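3,4-dihydroxybenzoate decarboxylase (Enterobacter cloacae, PDB 5NY5) catalyses the decarboxylation of 3,4-dihydroxybenzoate with the prenylated FMN cofactor of the UbiD family, and in reverse carboxylates catechols at the para position. Local coordinates at residues 363-371 against 392-403; 215-223 against 330-338. All coordinates share one frame; numbering follows the deposited sequence.

Contact 1: residues 363-371 against 392-403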
loop_
_atom_site.group_PDB
_atom_site.type_symbol
_atom_site.label_atom_id
_atom_site.label_comp_id
_atom_site.label_asym_id
_atom_site.label_seq_id
_atom_site.Cartn_x
_atom_site.Cartn_y
_atom_site.Cartn_z
ATOM N N LYS A 363 15.325 23.361 -9.134
ATOM C CA LYS A 363 13.866 23.411 -9.155
ATOM C C LYS A 363 13.199 22.122 -8.696
ATOM O O LYS A 363 12.193 22.182 -7.991
ATOM C CB LYS A 363 13.379 23.771 -10.573
ATOM C CG LYS A 363 13.823 25.145 -11.055
ATOM C CD LYS A 363 13.595 25.329 -12.547
ATOM C CE LYS A 363 12.128 25.540 -12.872
ATOM N NZ LYS A 363 11.605 26.803 -12.284
ATOM N N PHE A 364 13.735 20.960 -9.063
ATOM C CA PHE A 364 13.014 19.707 -8.860
ATOM C C PHE A 364 13.232 19.083 -7.487
ATOM O O PHE A 364 12.322 18.434 -6.965
ATOM C CB PHE A 364 13.404 18.691 -9.936
ATOM C CG PHE A 364 12.891 19.025 -11.307
ATOM C CD1 PHE A 364 12.020 20.081 -11.502
ATOM C CD2 PHE A 364 13.275 18.274 -12.404
ATOM C CE1 PHE A 364 11.546 20.386 -12.766
ATOM C CE2 PHE A 364 12.805 18.572 -13.668
ATOM C CZ PHE A 364 11.937 19.628 -13.848
ATOM N N LEU A 365 14.407 19.252 -6.889
ATOM C CA LEU A 365 14.751 18.591 -5.637
ATOM C C LEU A 365 15.010 19.627 -4.555
ATOM O O LEU A 365 15.833 20.529 -4.739
ATOM C CB LEU A 365 15.974 17.688 -5.813
ATOM C CG LEU A 365 16.519 17.006 -4.557
ATOM C CD1 LEU A 365 15.416 16.284 -3.813
ATOM C CD2 LEU A 365 17.637 16.038 -4.920
ATOM N N GLY A 366 14.314 19.489 -3.432
ATOM C CA GLY A 366 14.493 20.385 -2.310
ATOM C C GLY A 366 14.976 19.678 -1.062
ATOM O O GLY A 366 14.412 18.660 -0.654
ATOM N N ILE A 367 16.027 20.211 -0.450
ATOM C CA ILE A 367 16.602 19.662 0.771
ATOM C C ILE A 367 16.303 20.638 1.897
ATOM O O ILE A 367 16.633 21.823 1.799
ATOM C CB ILE A 367 18.118 19.435 0.631
ATOM C CG1 ILE A 367 18.455 18.897 -0.761
ATOM C CG2 ILE A 367 18.622 18.503 1.715
ATOM C CD1 ILE A 367 17.861 17.547 -1.068
ATOM N N LEU A 368 15.679 20.146 2.961
ATOM C CA LEU A 368 15.270 20.984 4.078
ATOM C C LEU A 368 15.986 20.538 5.342
ATOM O O LEU A 368 15.960 19.354 5.691
ATOM C CB LEU A 368 13.755 20.940 4.277
ATOM C CG LEU A 368 12.940 21.996 3.526
ATOM C CD1 LEU A 368 13.084 21.857 2.021
ATOM C CD2 LEU A 368 11.477 21.918 3.931
ATOM N N GLN A 369 16.619 21.486 6.019
ATOM C CA GLN A 369 17.342 21.236 7.258
ATOM C C GLN A 369 16.533 21.837 8.396
ATOM O O GLN A 369 16.410 23.062 8.496
ATOM C CB GLN A 369 18.742 21.837 7.203
ATOM C CG GLN A 369 19.636 21.422 8.350
ATOM C CD GLN A 369 20.979 22.110 8.303
ATOM O OE1 GLN A 369 21.053 23.327 8.154
ATOM N NE2 GLN A 369 22.051 21.335 8.420
ATOM N N VAL A 370 15.977 20.979 9.246
ATOM C CA VAL A 370 15.153 21.417 10.361
ATOM C C VAL A 370 15.838 21.017 11.657
ATOM O O VAL A 370 16.746 20.184 11.682
ATOM C CB VAL A 370 13.728 20.834 10.298
ATOM C CG1 VAL A 370 13.043 21.258 9.013
ATOM C CG2 VAL A 370 13.772 19.320 10.410
ATOM N N LYS A 371 15.383 21.628 12.748
ATOM C CA LYS A 371 15.897 21.344 14.082
ATOM C C LYS A 371 14.715 21.145 15.017
ATOM O O LYS A 371 13.993 22.098 15.321
ATOM C CB LYS A 371 16.802 22.471 14.579
ATOM C CG LYS A 371 17.369 22.248 15.970
ATOM C CD LYS A 371 18.192 23.447 16.423
ATOM C CE LYS A 371 18.809 23.217 17.793
ATOM N NZ LYS A 371 19.468 24.448 18.311
ATOM N N TYR A 392 6.553 26.084 -4.029
ATOM C CA TYR A 392 7.210 25.911 -5.321
ATOM C C TYR A 392 6.630 24.661 -5.974
ATOM O O TYR A 392 7.117 23.550 -5.756
ATOM C CB TYR A 392 8.726 25.822 -5.153
ATOM C CG TYR A 392 9.499 26.188 -6.397
ATOM C CD1 TYR A 392 9.769 27.515 -6.701
ATOM C CD2 TYR A 392 9.961 25.208 -7.266
ATOM C CE1 TYR A 392 10.477 27.856 -7.839
ATOM C CE2 TYR A 392 10.669 25.539 -8.404
ATOM C CZ TYR A 392 10.923 26.863 -8.687
ATOM O OH TYR A 392 11.627 27.195 -9.821
ATOM N N SER A 393 5.590 24.849 -6.788
ATOM C CA SER A 393 4.846 23.715 -7.325
ATOM C C SER A 393 5.659 22.890 -8.312
ATOM O O SER A 393 5.279 21.750 -8.601
ATOM C CB SER A 393 3.555 24.199 -7.989
ATOM O OG SER A 393 3.825 25.062 -9.076
ATOM N N GLU A 394 6.759 23.425 -8.833
ATOM C CA GLU A 394 7.596 22.657 -9.744
ATOM C C GLU A 394 8.570 21.739 -9.020
ATOM O O GLU A 394 9.319 21.014 -9.679
ATOM C CB GLU A 394 8.348 23.602 -10.681
ATOM C CG GLU A 394 7.449 24.216 -11.742
ATOM C CD GLU A 394 8.063 25.425 -12.413
ATOM O OE1 GLU A 394 9.060 25.958 -11.885
ATOM O OE2 GLU A 394 7.545 25.845 -13.467
ATOM N N LEU A 395 8.576 21.752 -7.691
ATOM C CA LEU A 395 9.324 20.763 -6.935
ATOM C C LEU A 395 8.724 19.377 -7.135
ATOM O O LEU A 395 7.515 19.221 -7.316
ATOM C CB LEU A 395 9.322 21.111 -5.450
ATOM C CG LEU A 395 10.372 22.102 -4.967
ATOM C CD1 LEU A 395 9.978 22.658 -3.616
ATOM C CD2 LEU A 395 11.721 21.410 -4.889
ATOM N N LYS A 396 9.584 18.365 -7.099
ATOM C CA LYS A 396 9.158 16.978 -7.218
ATOM C C LYS A 396 9.386 16.184 -5.943
ATOM O O LYS A 396 8.473 15.511 -5.466
ATOM C CB LYS A 396 9.880 16.299 -8.390
ATOM C CG LYS A 396 9.402 14.890 -8.677
ATOM C CD LYS A 396 10.047 14.348 -9.925
ATOM C CE LYS A 396 9.630 12.921 -10.203
ATOM N NZ LYS A 396 10.373 12.364 -11.360
ATOM N N ASN A 397 10.582 16.247 -5.368
ATOM C CA ASN A 397 10.900 15.480 -4.176
ATOM C C ASN A 397 11.452 16.395 -3.093
ATOM O O ASN A 397 12.068 17.425 -3.377
ATOM C CB ASN A 397 11.905 14.367 -4.482
ATOM C CG ASN A 397 11.344 13.326 -5.424
ATOM O OD1 ASN A 397 10.173 12.964 -5.337
ATOM N ND2 ASN A 397 12.175 12.844 -6.336
ATOM N N ILE A 398 11.213 16.005 -1.846
ATOM C CA ILE A 398 11.726 16.703 -0.676
ATOM C C ILE A 398 12.475 15.697 0.182
ATOM O O ILE A 398 12.020 14.564 0.364
ATOM C CB ILE A 398 10.594 17.366 0.139
ATOM C CG1 ILE A 398 9.837 18.383 -0.714
ATOM C CG2 ILE A 398 11.146 18.019 1.393
ATOM C CD1 ILE A 398 10.686 19.527 -1.185
ATOM N N ILE A 399 13.624 16.107 0.707
ATOM C CA ILE A 399 14.354 15.329 1.695
ATOM C C ILE A 399 14.492 16.178 2.949
ATOM O O ILE A 399 14.948 17.323 2.880
ATOM C CB ILE A 399 15.729 14.882 1.169
ATOM C CG1 ILE A 399 15.547 13.944 -0.024
ATOM C CG2 ILE A 399 16.511 14.190 2.263
ATOM C CD1 ILE A 399 16.829 13.516 -0.675
ATOM N N LEU A 400 14.081 15.621 4.083
ATOM C CA LEU A 400 14.172 16.279 5.378
ATOM C C LEU A 400 15.342 15.700 6.161
ATOM O O LEU A 400 15.439 14.482 6.320
ATOM C CB LEU A 400 12.875 16.091 6.167
ATOM C CG LEU A 400 11.559 16.504 5.508
ATOM C CD1 LEU A 400 10.392 15.829 6.199
ATOM C CD2 LEU A 400 11.400 18.010 5.559
ATOM N N VAL A 401 16.224 16.569 6.653
ATOM C CA VAL A 401 17.361 16.161 7.466
ATOM C C VAL A 401 17.461 17.092 8.669
ATOM O O VAL A 401 16.860 18.164 8.703
ATOM C CB VAL A 401 18.685 16.162 6.674
ATOM C CG1 VAL A 401 18.619 15.190 5.517
ATOM C CG2 VAL A 401 18.992 17.555 6.174
ATOM N N ASP A 402 18.245 16.668 9.658
ATOM C CA ASP A 402 18.433 17.426 10.885
ATOM C C ASP A 402 19.582 18.423 10.738
ATOM O O ASP A 402 20.254 18.498 9.708
ATOM C CB ASP A 402 18.679 16.486 12.061
ATOM C CG ASP A 402 17.495 15.591 12.346
ATOM O OD1 ASP A 402 16.441 16.114 12.764
ATOM O OD2 ASP A 402 17.621 14.363 12.157
ATOM N N GLU A 403 19.815 19.200 11.797
ATOM C CA GLU A 403 20.793 20.278 11.742
ATOM C C GLU A 403 22.233 19.783 11.740
ATOM O O GLU A 403 23.136 20.578 11.462
ATOM C CB GLU A 403 20.578 21.243 12.911
ATOM C CG GLU A 403 20.895 20.668 14.288
ATOM C CD GLU A 403 19.764 19.833 14.860
ATOM O OE1 GLU A 403 18.968 19.281 14.075
ATOM O OE2 GLU A 403 19.664 19.735 16.103
#
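I367 and I399 lie side by side and point the same way from neighbouring parallel strands, 365-370 and 397-401, which helix 380-391 joins in a beta-alpha-beta crossover of the UbiD C-terminal domain. I367 CD1 rests 4.1 Å from I399 CB, and N397, L365 and V401 share this face of the sheet. On the other face L368 packs its CB against L400 CD2 at 4.0 Å, while the methyls L395 CD2 and I398 CD1 close over the bare backbone of G366, L395 CD2 reaching to 3.5 Å from G366 N. Alternating backbone bonds run from G366 to V401, each strand donating and accepting in turn; where the pairing begins, F364 O takes two donors, N397 N and K396 N. Strand 351-356 flanks 365-370, and strand 455-462 flanks 397-401. The K396 side chain turns out of the pair to a salt bridge with D439.

Before the strands, the F364 ring meets E394 O obliquely through CD1 at 3.4 Å, and F290 and H436 meet this ring edge-to-face. At the far end E403 folds back (chi2 -82°) and sets its carboxylate obliquely across the aliphatic part of K371, with E403 CD 3.6 Å from K371 CG, though the charged ends do not touch. K363 bends at its third and fourth torsions (75° and 64°), which brings its ammonium to the edge of the Y392 ring, near the ring plane, and very close to the phenol oxygen. There K363 NZ forms a salt bridge with E394 OE1, 2.7 Å away on the syn side and somewhat out of the carboxylate plane.

Contact 2: residues 215-223 against 330-338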
loop_
_atom_site.group_PDB
_atom_site.type_symbol
_atom_site.label_atom_id
_atom_site.label_comp_id
_atom_site.label_asym_id
_atom_site.label_seq_id
_atom_site.Cartn_x
_atom_site.Cartn_y
_atom_site.Cartn_z
ATOM N N ALA A 215 24.922 40.732 -9.911
ATOM C CA ALA A 215 23.834 41.145 -9.034
ATOM C C ALA A 215 22.548 41.373 -9.819
ATOM O O ALA A 215 21.453 41.088 -9.324
ATOM C CB ALA A 215 24.226 42.407 -8.268
ATOM N N ILE A 216 22.661 41.875 -11.048
ATOM C CA ILE A 216 21.471 42.097 -11.862
ATOM C C ILE A 216 20.873 40.768 -12.302
ATOM O O ILE A 216 19.672 40.525 -12.140
ATOM C CB ILE A 216 21.802 42.994 -13.067
ATOM C CG1 ILE A 216 22.264 44.374 -12.596
ATOM C CG2 ILE A 216 20.598 43.110 -13.982
ATOM C CD1 ILE A 216 22.509 45.360 -13.719
ATOM N N TYR A 217 21.702 39.888 -12.868
ATOM C CA TYR A 217 21.217 38.587 -13.317
ATOM C C TYR A 217 20.573 37.809 -12.176
ATOM O O TYR A 217 19.531 37.171 -12.359
ATOM C CB TYR A 217 22.366 37.783 -13.923
ATOM C CG TYR A 217 22.598 38.016 -15.398
ATOM C CD1 TYR A 217 21.553 37.940 -16.307
ATOM C CD2 TYR A 217 23.866 38.303 -15.882
ATOM C CE1 TYR A 217 21.765 38.143 -17.656
ATOM C CE2 TYR A 217 24.086 38.510 -17.229
ATOM C CZ TYR A 217 23.034 38.430 -18.111
ATOM O OH TYR A 217 23.254 38.638 -19.451
ATOM N N ILE A 218 21.175 37.859 -10.988
ATOM C CA ILE A 218 20.681 37.071 -9.863
ATOM C C ILE A 218 19.403 37.682 -9.304
ATOM O O ILE A 218 18.411 36.982 -9.073
ATOM C CB ILE A 218 21.770 36.948 -8.782
ATOM C CG1 ILE A 218 22.952 36.133 -9.310
ATOM C CG2 ILE A 218 21.204 36.324 -7.519
ATOM C CD1 ILE A 218 24.154 36.141 -8.396
ATOM N N GLY A 219 19.406 38.996 -9.081
ATOM C CA GLY A 219 18.241 39.644 -8.508
ATOM C C GLY A 219 17.030 39.631 -9.417
ATOM O O GLY A 219 15.892 39.646 -8.940
ATOM N N ALA A 220 17.250 39.590 -10.732
ATOM C CA ALA A 220 16.140 39.631 -11.677
ATOM C C ALA A 220 15.260 38.391 -11.605
ATOM O O ALA A 220 14.127 38.422 -12.097
ATOM C CB ALA A 220 16.667 39.804 -13.101
ATOM N N CYS A 221 15.749 37.307 -11.009
ATOM C CA CYS A 221 14.998 36.062 -10.951
ATOM C C CYS A 221 14.032 35.997 -9.775
ATOM O O CYS A 221 13.248 35.047 -9.694
ATOM C CB CYS A 221 15.958 34.874 -10.890
ATOM S SG CYS A 221 17.023 34.727 -12.336
ATOM N N PHE A 222 14.062 36.973 -8.878
ATOM C CA PHE A 222 13.169 36.993 -7.731
ATOM C C PHE A 222 11.878 37.737 -8.064
ATOM O O PHE A 222 11.789 38.477 -9.047
ATOM C CB PHE A 222 13.854 37.641 -6.529
ATOM C CG PHE A 222 14.928 36.791 -5.915
ATOM C CD1 PHE A 222 16.139 36.610 -6.557
ATOM C CD2 PHE A 222 14.728 36.179 -4.690
ATOM C CE1 PHE A 222 17.126 35.833 -5.995
ATOM C CE2 PHE A 222 15.714 35.402 -4.122
ATOM C CZ PHE A 222 16.914 35.228 -4.777
ATOM N N GLU A 223 10.866 37.524 -7.226
ATOM C CA GLU A 223 9.597 38.221 -7.379
ATOM C C GLU A 223 9.728 39.650 -6.875
ATOM O O GLU A 223 10.160 39.881 -5.742
ATOM C CB GLU A 223 8.484 37.491 -6.626
ATOM C CG GLU A 223 7.764 36.439 -7.454
ATOM C CD GLU A 223 6.983 37.042 -8.608
ATOM O OE1 GLU A 223 6.568 38.216 -8.499
ATOM O OE2 GLU A 223 6.783 36.345 -9.625
ATOM N N LEU A 330 20.873 30.597 -10.670
ATOM C CA LEU A 330 19.868 31.597 -11.011
ATOM C C LEU A 330 18.466 31.152 -10.612
ATOM O O LEU A 330 17.636 31.978 -10.223
ATOM C CB LEU A 330 19.933 31.911 -12.506
ATOM C CG LEU A 330 21.257 32.516 -12.980
ATOM C CD1 LEU A 330 21.243 32.772 -14.478
ATOM C CD2 LEU A 330 21.562 33.795 -12.218
ATOM N N ALA A 331 18.183 29.853 -10.693
ATOM C CA ALA A 331 16.855 29.355 -10.356
ATOM C C ALA A 331 16.733 28.919 -8.904
ATOM O O ALA A 331 15.661 29.081 -8.308
ATOM C CB ALA A 331 16.479 28.187 -11.271
ATOM N N GLY A 332 17.805 28.382 -8.318
ATOM C CA GLY A 332 17.711 27.828 -6.979
ATOM C C GLY A 332 17.652 28.860 -5.875
ATOM O O GLY A 332 16.973 28.649 -4.866
ATOM N N LEU A 333 18.366 29.973 -6.033
ATOM C CA LEU A 333 18.311 31.024 -5.020
ATOM C C LEU A 333 16.907 31.581 -4.837
ATOM O O LEU A 333 16.483 31.750 -3.680
ATOM C CB LEU A 333 19.320 32.124 -5.361
ATOM C CG LEU A 333 20.787 31.750 -5.156
ATOM C CD1 LEU A 333 21.700 32.882 -5.585
ATOM C CD2 LEU A 333 21.035 31.387 -3.703
ATOM N N PRO A 334 16.135 31.881 -5.891
ATOM C CA PRO A 334 14.726 32.237 -5.658
ATOM C C PRO A 334 13.935 31.117 -5.009
ATOM O O PRO A 334 13.093 31.381 -4.141
ATOM C CB PRO A 334 14.207 32.552 -7.067
ATOM C CG PRO A 334 15.409 32.902 -7.847
ATOM C CD PRO A 334 16.504 32.040 -7.307
ATOM N N THR A 335 14.187 29.870 -5.410
ATOM C CA THR A 335 13.465 28.740 -4.833
ATOM C C THR A 335 13.686 28.660 -3.329
ATOM O O THR A 335 12.728 28.585 -2.553
ATOM C CB THR A 335 13.906 27.442 -5.508
ATOM O OG1 THR A 335 13.745 27.561 -6.926
ATOM C CG2 THR A 335 13.074 26.275 -5.006
ATOM N N GLU A 336 14.948 28.691 -2.900
ATOM C CA GLU A 336 15.250 28.597 -1.476
ATOM C C GLU A 336 14.673 29.774 -0.705
ATOM O O GLU A 336 14.150 29.603 0.402
ATOM C CB GLU A 336 16.761 28.523 -1.271
ATOM C CG GLU A 336 17.419 27.365 -1.986
ATOM C CD GLU A 336 18.922 27.496 -2.038
ATOM O OE1 GLU A 336 19.465 28.401 -1.369
ATOM O OE2 GLU A 336 19.564 26.697 -2.751
ATOM N N ALA A 337 14.757 30.976 -1.275
ATOM C CA ALA A 337 14.318 32.169 -0.561
ATOM C C ALA A 337 12.825 32.121 -0.266
ATOM O O ALA A 337 12.394 32.370 0.866
ATOM C CB ALA A 337 14.670 33.418 -1.367
ATOM N N SER A 338 12.015 31.796 -1.275
ATOM C CA SER A 338 10.571 31.755 -1.073
ATOM C C SER A 338 10.172 30.612 -0.147
ATOM O O SER A 338 9.255 30.758 0.666
ATOM C CB SER A 338 9.857 31.642 -2.419
ATOM O OG SER A 338 10.320 30.523 -3.149
HETATM O O HOH W 1 19.076 33.967 -8.787
#
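F222 reaches across to P334 with its ring: F222 CB is still 5.2 Å from P334 CG, but F222 CG, set anti to the carbonyl carbon (chi1 -72°), swings the aromatic ring over the proline. Along one side CD1 and then CE1 run past the proline ring, CE1 coming to 3.9 Å from P334 CG. Along the other, CD2 and then CE2 come near P334 CA, CE2 the closer, and CE2 also reaches A337 CB at 3.6 Å, the methyl standing at the ring edge near its plane. CZ, the tip, settles 3.6 Å from P334 N and about as close to the carbonyl carbon of L333. P334 CA sits over the ring face, 4.0 Å from the centroid and 24° off the normal, a CH-pi contact. V97 and V101 of helix 93-101 also touch the ring.

The type I turn G219-F222, near the end of the segment that carries helix 214-219 of the Rift-related domain, thus docks on helix 324-346, which is kinked at P334, whose nitrogen makes no bond to the preceding turn. F222 and E223 belong to the prenylated FMN site, whose cofactor is absent from this apo chain.

On the proline's side of the ring plane, C221 CB approaches L330 O at 3.4 Å and P334 CG at 3.7 Å. I218 divides its branches, CG1 meeting L330 CD2 and CG2 meeting L333 CD1. One water donates to both I218 O and L330 O, the latter 2.8 Å away, and so bridges the two backbones.

Read from the N terminus, the chain first lays down 215-223 in the Rift-related domain. Another 106 residues, with more strand than helix, separate it from 330-338, which helix 324-346 brings back to close contact 2. Contact 1 opens afterwards, at 363, and closes at 392-403 after a 20-residue excursion through helix 380-391. The two loops are in series, one long and one short, and neither nests in nor crosses the other. Contact 2 ties the Rift-related domain to the C-terminal one; contact 1 lies wholly within the latter. Their centres are about 17 Å apart, and helix 324-346 links them: T335 packs on Y392, and A331 on K363.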